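Local coordinates for cytidine deaminase (Mycobacterium tuberculosis, PDB 4WIG), which catalyses the zinc-dependent hydrolytic deamination of cytidine and 2'-deoxycytidine to uridine and 2'-deoxyuridine, working as a homotetramer, at residues W6-A18 with V29-G43. The protein carries 1 engineered substitution. Residues are numbered along the deposited sequence; the frame is centred on the assembly and turned at random.
Sequences WNMLRGNATQAAA and VGAAALVDDGRVVTG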
loop_
_atom_site.group_PDB
_atom_site.type_symbol
_atom_site.label_atom_id
_atom_site.label_comp_id
_atom_site.label_asym_id
_atom_site.label_seq_id
_atom_site.Cartn_x
_atom_site.Cartn_y
_atom_site.Cartn_z
ATOM N N TRP A 6 13.349 7.449 -26.661
ATOM C CA TRP A 6 13.486 7.841 -25.260
ATOM C C TRP A 6 13.229 9.323 -25.052
ATOM O O TRP A 6 12.665 9.712 -24.032
ATOM C CB TRP A 6 14.859 7.442 -24.709
ATOM C CG TRP A 6 14.977 5.959 -24.574
ATOM C CD1 TRP A 6 15.715 5.121 -25.361
ATOM C CD2 TRP A 6 14.300 5.127 -23.622
ATOM N NE1 TRP A 6 15.547 3.820 -24.952
ATOM C CE2 TRP A 6 14.685 3.792 -23.885
ATOM C CE3 TRP A 6 13.408 5.378 -22.569
ATOM C CZ2 TRP A 6 14.214 2.702 -23.127
ATOM C CZ3 TRP A 6 12.933 4.279 -21.805
ATOM C CH2 TRP A 6 13.341 2.967 -22.102
ATOM N N ASN A 7 13.641 10.141 -26.015
ATOM C CA ASN A 7 13.378 11.574 -25.959
ATOM C C ASN A 7 11.876 11.857 -25.886
ATOM O O ASN A 7 11.427 12.698 -25.103
ATOM C CB ASN A 7 14.010 12.288 -27.157
ATOM C CG ASN A 7 13.935 13.799 -27.035
ATOM O OD1 ASN A 7 13.371 14.465 -27.895
ATOM N ND2 ASN A 7 14.474 14.342 -25.939
ATOM N N MET A 8 11.105 11.130 -26.685
ATOM C CA MET A 8 9.650 11.222 -26.653
ATOM C C MET A 8 9.058 10.733 -25.325
ATOM O O MET A 8 8.172 11.369 -24.768
ATOM C CB MET A 8 9.047 10.442 -27.830
ATOM C CG MET A 8 7.523 10.375 -27.850
ATOM S SD MET A 8 6.777 9.090 -26.815
ATOM C CE MET A 8 7.383 7.588 -27.587
ATOM N N LEU A 9 9.540 9.602 -24.816
ATOM C CA LEU A 9 9.001 9.049 -23.572
ATOM C C LEU A 9 9.330 9.934 -22.383
ATOM O O LEU A 9 8.485 10.201 -21.539
ATOM C CB LEU A 9 9.538 7.649 -23.310
ATOM C CG LEU A 9 8.803 6.513 -23.983
ATOM C CD1 LEU A 9 9.481 5.214 -23.558
ATOM C CD2 LEU A 9 7.325 6.525 -23.599
ATOM N N ARG A 10 10.574 10.385 -22.341
ATOM C CA ARG A 10 11.031 11.282 -21.295
ATOM C C ARG A 10 10.231 12.590 -21.323
ATOM O O ARG A 10 9.865 13.131 -20.282
ATOM C CB ARG A 10 12.534 11.530 -21.457
ATOM C CG ARG A 10 13.288 11.692 -20.156
ATOM C CD ARG A 10 14.776 11.956 -20.395
ATOM N NE ARG A 10 15.587 10.738 -20.384
ATOM C CZ ARG A 10 16.916 10.727 -20.459
ATOM N NH1 ARG A 10 17.598 11.864 -20.570
ATOM N NH2 ARG A 10 17.573 9.574 -20.419
ATOM N N GLY A 11 9.927 13.079 -22.517
ATOM C CA GLY A 11 9.145 14.303 -22.664
ATOM C C GLY A 11 7.727 14.158 -22.151
ATOM O O GLY A 11 7.210 15.030 -21.453
ATOM N N ASN A 12 7.094 13.039 -22.493
ATOM C CA ASN A 12 5.751 12.760 -22.030
ATOM C C ASN A 12 5.725 12.540 -20.508
ATOM O O ASN A 12 4.753 12.913 -19.836
ATOM C CB ASN A 12 5.154 11.549 -22.775
ATOM C CG ASN A 12 4.645 11.907 -24.162
ATOM O OD1 ASN A 12 5.385 11.877 -25.151
ATOM N ND2 ASN A 12 3.391 12.251 -24.245
ATOM N N ALA A 13 6.783 11.935 -19.967
ATOM C CA ALA A 13 6.907 11.754 -18.525
ATOM C C ALA A 13 6.985 13.124 -17.828
ATOM O O ALA A 13 6.326 13.354 -16.818
ATOM C CB ALA A 13 8.117 10.920 -18.189
ATOM N N THR A 14 7.782 14.023 -18.398
ATOM C CA THR A 14 7.915 15.391 -17.889
ATOM C C THR A 14 6.567 16.116 -17.890
ATOM O O THR A 14 6.169 16.728 -16.887
ATOM C CB THR A 14 8.971 16.157 -18.719
ATOM O OG1 THR A 14 10.187 15.402 -18.716
ATOM C CG2 THR A 14 9.226 17.549 -18.167
ATOM N N GLN A 15 5.843 16.010 -19.002
ATOM C CA GLN A 15 4.522 16.602 -19.111
ATOM C C GLN A 15 3.584 15.996 -18.062
ATOM O O GLN A 15 2.816 16.706 -17.428
ATOM C CB GLN A 15 3.973 16.391 -20.532
ATOM C CG GLN A 15 2.900 17.370 -20.959
ATOM C CD GLN A 15 1.593 17.196 -20.214
ATOM O OE1 GLN A 15 1.043 18.161 -19.665
ATOM N NE2 GLN A 15 1.082 15.970 -20.189
ATOM N N ALA A 16 3.661 14.677 -17.874
ATOM C CA ALA A 16 2.825 13.995 -16.898
ATOM C C ALA A 16 3.053 14.511 -15.472
ATOM O O ALA A 16 2.117 14.661 -14.708
ATOM C CB ALA A 16 3.053 12.490 -16.968
ATOM N N ALA A 17 4.302 14.816 -15.138
ATOM C CA ALA A 17 4.684 15.285 -13.809
ATOM C C ALA A 17 4.008 16.591 -13.429
ATOM O O ALA A 17 3.787 16.848 -12.244
ATOM C CB ALA A 17 6.190 15.445 -13.725
ATOM N N ALA A 18 3.648 17.395 -14.436
ATOM C CA ALA A 18 2.992 18.678 -14.196
ATOM C C ALA A 18 1.618 18.490 -13.552
ATOM O O ALA A 18 1.113 19.393 -12.880
ATOM C CB ALA A 18 2.879 19.480 -15.489
ATOM N N VAL A 29 6.283 13.682 -9.563
ATOM C CA VAL A 29 6.860 12.626 -10.383
ATOM C C VAL A 29 5.912 12.350 -11.525
ATOM O O VAL A 29 4.720 12.326 -11.322
ATOM C CB VAL A 29 7.097 11.343 -9.587
ATOM C CG1 VAL A 29 7.645 10.251 -10.497
ATOM C CG2 VAL A 29 8.057 11.609 -8.434
ATOM N N GLY A 30 6.455 12.152 -12.727
ATOM C CA GLY A 30 5.648 11.746 -13.867
ATOM C C GLY A 30 6.262 10.533 -14.524
ATOM O O GLY A 30 7.477 10.336 -14.443
ATOM N N ALA A 31 5.437 9.719 -15.177
ATOM C CA ALA A 31 5.948 8.587 -15.903
ATOM C C ALA A 31 5.178 8.382 -17.189
ATOM O O ALA A 31 4.015 8.755 -17.288
ATOM C CB ALA A 31 5.900 7.338 -15.033
ATOM N N ALA A 32 5.847 7.798 -18.171
ATOM C CA ALA A 32 5.228 7.490 -19.448
ATOM C C ALA A 32 5.790 6.179 -19.961
ATOM O O ALA A 32 6.983 5.901 -19.802
ATOM C CB ALA A 32 5.492 8.600 -20.448
ATOM N N ALA A 33 4.926 5.373 -20.567
ATOM C CA ALA A 33 5.318 4.064 -21.049
ATOM C C ALA A 33 4.758 3.797 -22.431
ATOM O O ALA A 33 3.622 4.192 -22.750
ATOM C CB ALA A 33 4.868 2.976 -20.079
ATOM N N LEU A 34 5.591 3.152 -23.241
ATOM C CA LEU A 34 5.206 2.634 -24.539
ATOM C C LEU A 34 4.593 1.253 -24.337
ATOM O O LEU A 34 5.211 0.361 -23.734
ATOM C CB LEU A 34 6.429 2.498 -25.423
ATOM C CG LEU A 34 6.243 1.948 -26.833
ATOM C CD1 LEU A 34 5.451 2.923 -27.687
ATOM C CD2 LEU A 34 7.607 1.652 -27.435
ATOM N N VAL A 35 3.391 1.099 -24.871
ATOM C CA VAL A 35 2.646 -0.157 -24.814
ATOM C C VAL A 35 2.917 -0.935 -26.099
ATOM O O VAL A 35 3.328 -0.345 -27.109
ATOM C CB VAL A 35 1.142 0.120 -24.631
ATOM C CG1 VAL A 35 0.374 -1.172 -24.373
ATOM C CG2 VAL A 35 0.929 1.110 -23.488
ATOM N N ASP A 36 2.742 -2.257 -26.059
ATOM C CA ASP A 36 3.026 -3.086 -27.242
ATOM C C ASP A 36 2.145 -2.896 -28.483
ATOM O O ASP A 36 2.444 -3.476 -29.532
ATOM C CB ASP A 36 3.075 -4.572 -26.860
ATOM C CG ASP A 36 1.770 -5.091 -26.281
ATOM O OD1 ASP A 36 1.705 -6.308 -26.028
ATOM O OD2 ASP A 36 0.822 -4.317 -26.048
ATOM N N ASP A 37 1.086 -2.098 -28.385
ATOM C CA ASP A 37 0.323 -1.689 -29.577
ATOM C C ASP A 37 0.808 -0.341 -30.118
ATOM O O ASP A 37 0.241 0.190 -31.082
ATOM C CB ASP A 37 -1.172 -1.628 -29.267
ATOM C CG ASP A 37 -1.536 -0.457 -28.381
ATOM O OD1 ASP A 37 -2.722 -0.081 -28.352
ATOM O OD2 ASP A 37 -0.636 0.091 -27.713
ATOM N N GLY A 38 1.842 0.215 -29.486
ATOM C CA GLY A 38 2.447 1.460 -29.919
ATOM C C GLY A 38 1.905 2.726 -29.279
ATOM O O GLY A 38 2.426 3.799 -29.554
ATOM N N ARG A 39 0.865 2.635 -28.446
ATOM C CA ARG A 39 0.352 3.837 -27.775
ATOM C C ARG A 39 1.215 4.137 -26.566
ATOM O O ARG A 39 1.961 3.278 -26.100
ATOM C CB ARG A 39 -1.125 3.718 -27.371
ATOM C CG ARG A 39 -1.403 2.859 -26.148
ATOM C CD ARG A 39 -2.888 2.767 -25.833
ATOM N NE ARG A 39 -3.161 2.051 -24.589
ATOM C CZ ARG A 39 -3.148 0.726 -24.431
ATOM N NH1 ARG A 39 -2.862 -0.099 -25.438
ATOM N NH2 ARG A 39 -3.434 0.210 -23.248
ATOM N N VAL A 40 1.122 5.369 -26.083
ATOM C CA VAL A 40 1.840 5.784 -24.890
ATOM C C VAL A 40 0.826 6.103 -23.791
ATOM O O VAL A 40 -0.180 6.761 -24.040
ATOM C CB VAL A 40 2.748 6.999 -25.178
ATOM C CG1 VAL A 40 3.312 7.591 -23.888
ATOM C CG2 VAL A 40 3.889 6.586 -26.100
ATOM N N VAL A 41 1.089 5.619 -22.580
ATOM C CA VAL A 41 0.232 5.912 -21.433
ATOM C C VAL A 41 1.062 6.646 -20.388
ATOM O O VAL A 41 2.279 6.477 -20.344
ATOM C CB VAL A 41 -0.388 4.623 -20.849
ATOM C CG1 VAL A 41 -1.329 4.010 -21.868
ATOM C CG2 VAL A 41 0.679 3.610 -20.453
ATOM N N THR A 42 0.410 7.479 -19.577
ATOM C CA THR A 42 1.134 8.316 -18.619
ATOM C C THR A 42 0.527 8.245 -17.219
ATOM O O THR A 42 -0.588 7.794 -17.028
ATOM C CB THR A 42 1.204 9.799 -19.058
ATOM O OG1 THR A 42 -0.111 10.357 -19.097
ATOM C CG2 THR A 42 1.861 9.965 -20.397
ATOM N N GLY A 43 1.300 8.702 -16.246
ATOM C CA GLY A 43 0.882 8.701 -14.868
ATOM C C GLY A 43 1.677 9.717 -14.085
ATOM O O GLY A 43 2.807 10.058 -14.451
#
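Helix 6-17 packs through Leu9, Ala13, Ala16 and Ala17 onto the hairpin of strands 29-35 and 40-43, a buried helix-on-sheet contact of the cytidine deaminase alpha/beta fold. No hydrogen bond crosses it. Small residues let the helix descend on strand 29-35, with a closest axis approach of 5.6 Å and 141° between their N-to-C directions. The backbones come closest at Gly30, whose bare CA lies 3.7 Å from Ala17 CA and meets Ala13 O at 3.4 Å in a CA-H...O contact. Two residues on, at the next position facing the helix, Ala32 inserts its CB against the helix backbone, 3.6 Å from Leu9 O, with the CB atoms of Asn12 and Ala13 beside it. Ala16 reaches the second strand too, its methyl touching Thr42 CB and, at 3.5 Å, Gly43 O. Toward the helix start, Leu9 swings CG anti to its carbonyl carbon (chi1 -85°), which lays CD2 along the strand backbone, 3.8 Å from Leu34 N. On the sheet's other face, Ala31 and Ala33 pack on Val61 of helix 57-67, which also carries Glu58, the probable proton donor. At the hairpin's outer edge, Met8 and Val40 run alongside in opposing senses, both SD and CE of Met8 lying 3.9 Å from Val40 CG2.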